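Local coordinates for lipoprotein (Bacteroides fragilis, PDB 3RWX) that is of unknown function but is a putative outer-membrane lipoprotein built from two calycin-like beta-barrel domains, at residues Thr126-Ile129 and Ser130-Val133. Numbering follows the deposited sequence. Where two conformers were deposited one is given.
Sequences TLPI and SYHV
Tyr-131 meets Leu-127 and Pro-128 along one side of its ring, where the chain enters a short 3-10 segment, 129-132. The loop lies between strand 118-124 of one antiparallel sheet and strand 144-147 of the other, and so probably joins the two calycin-like domains. Followed outward, the tyrosine changes partners atom by atom. Tyr-131 CB lies 3.6 Å from Pro-128 O and 3.9 Å from Leu-127 CD2. At CG the nearest side-chain atom is Leu-127 CD1. Tyr-131 CD2 approaches that same methyl to 3.7 Å and has Pro-128 O beside it, at the ring edge and in its plane. Tyr-131 CE2 then passes to the proline, 3.8 Å from Pro-128 CG, the two side chains running side by side in the same direction. The tip, OH, leaves the turn and hydrogen-bonds to Asp-31. A chi1 of -76° puts CG beside the backbone N, anti to the carbonyl carbon, and the ring then runs back along Leu-127 and Pro-128. Leu-127 instead crosses the tyrosine at about a right angle, and its CD2 reaches His-132 NE2 at 4.0 Å.

Two i to i+3 bonds join the segments, Tyr-131 N to Pro-128 O, 3.1 Å, and His-132 N to Ile-129 O, 2.8 Å; Val-133 N to Ser-130 O continues the series. In the first two the donor stands well above the carbonyl plane, by 47° and 45°, although the N-H groups point fairly directly at the oxygens. Around this turn, Tyr-21 touches Leu-127 and Pro-128, whereas Phe-209 stacks on the His-132 ring, whose ND1 bonds to a glycerol probably left from crystallisation. Chemically, then, backbone bonds set the 3-10 segment, Leu-127 and Pro-128 make apolar contact with the CG-CD2-CE2 part of the tyrosine ring, and the hydroxyls of Tyr-131 and Ser-130 are satisfied by Asp-31 and Ser-166 O.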
loop_
_atom_site.group_PDB
_atom_site.type_symbol
_atom_site.label_atom_id
_atom_site.label_comp_id
_atom_site.label_asym_id
_atom_site.label_seq_id
_atom_site.Cartn_x
_atom_site.Cartn_y
_atom_site.Cartn_z
ATOM N N THR A 126 -13.494 -5.201 -3.616
ATOM C CA THR A 126 -13.126 -3.805 -3.572
ATOM C C THR A 126 -11.708 -3.635 -2.953
ATOM O O THR A 126 -11.332 -4.354 -2.053
ATOM C CB THR A 126 -14.262 -3.018 -2.854
ATOM O OG1 THR A 126 -14.747 -3.787 -1.746
ATOM C CG2 THR A 126 -15.459 -2.819 -3.804
ATOM N N LEU A 127 -10.939 -2.689 -3.477
ATOM C CA LEU A 127 -9.631 -2.344 -2.951
ATOM C C LEU A 127 -9.654 -2.000 -1.441
ATOM O O LEU A 127 -10.423 -1.181 -1.002
ATOM C CB LEU A 127 -9.087 -1.144 -3.711
ATOM C CG LEU A 127 -7.612 -0.847 -3.453
ATOM C CD1 LEU A 127 -6.698 -1.897 -4.100
ATOM C CD2 LEU A 127 -7.284 0.552 -3.980
ATOM N N PRO A 128 -8.808 -2.643 -0.644
ATOM C CA PRO A 128 -8.781 -2.283 0.774
ATOM C C PRO A 128 -8.416 -0.828 1.044
ATOM O O PRO A 128 -7.597 -0.258 0.353
ATOM C CB PRO A 128 -7.706 -3.195 1.341
ATOM C CG PRO A 128 -7.784 -4.420 0.463
ATOM C CD PRO A 128 -8.198 -3.952 -0.904
ATOM N N ILE A 129 -9.004 -0.251 2.078
ATOM C CA ILE A 129 -8.875 1.178 2.296
ATOM C C ILE A 129 -7.423 1.532 2.637
ATOM O O ILE A 129 -6.939 2.610 2.280
ATOM C CB ILE A 129 -9.863 1.667 3.362
ATOM C CG1 ILE A 129 -10.048 3.190 3.295
ATOM C CG2 ILE A 129 -9.448 1.195 4.771
ATOM C CD1 ILE A 129 -11.128 3.705 4.285
ATOM N N SER A 130 -6.703 0.610 3.266
ATOM C CA SER A 130 -5.322 0.910 3.628
ATOM C C SER A 130 -4.422 1.237 2.423
ATOM O O SER A 130 -3.415 1.925 2.589
ATOM C CB SER A 130 -4.731 -0.203 4.486
ATOM O OG SER A 130 -4.861 -1.446 3.828
ATOM N N TYR A 131 -4.780 0.795 1.217
ATOM C CA TYR A 131 -4.014 1.183 0.023
ATOM C C TYR A 131 -4.108 2.660 -0.254
ATOM O O TYR A 131 -3.272 3.202 -0.962
ATOM C CB TYR A 131 -4.464 0.446 -1.241
ATOM C CG TYR A 131 -3.990 -0.991 -1.299
ATOM C CD1 TYR A 131 -2.711 -1.302 -1.707
ATOM C CD2 TYR A 131 -4.815 -2.030 -0.914
ATOM C CE1 TYR A 131 -2.264 -2.600 -1.741
ATOM C CE2 TYR A 131 -4.387 -3.333 -0.958
ATOM C CZ TYR A 131 -3.104 -3.612 -1.371
ATOM O OH TYR A 131 -2.678 -4.925 -1.406
ATOM N N HIS A 132 -5.136 3.333 0.257
ATOM C CA HIS A 132 -5.246 4.756 0.006
ATOM C C HIS A 132 -4.344 5.590 0.922
ATOM O O HIS A 132 -4.261 6.802 0.743
ATOM C CB HIS A 132 -6.702 5.218 0.121
ATOM C CG HIS A 132 -7.602 4.657 -0.934
ATOM N ND1 HIS A 132 -7.561 5.077 -2.242
ATOM C CD2 HIS A 132 -8.575 3.719 -0.872
ATOM C CE1 HIS A 132 -8.455 4.408 -2.946
ATOM N NE2 HIS A 132 -9.096 3.590 -2.136
ATOM N N VAL A 133 -3.676 4.988 1.898
ATOM C CA VAL A 133 -2.740 5.772 2.720
ATOM C C VAL A 133 -1.291 5.306 2.698
ATOM O O VAL A 133 -0.402 6.076 3.006
ATOM C CB VAL A 133 -3.210 5.856 4.180
ATOM C CG1 VAL A 133 -4.618 6.470 4.223
ATOM C CG2 VAL A 133 -3.179 4.490 4.841
#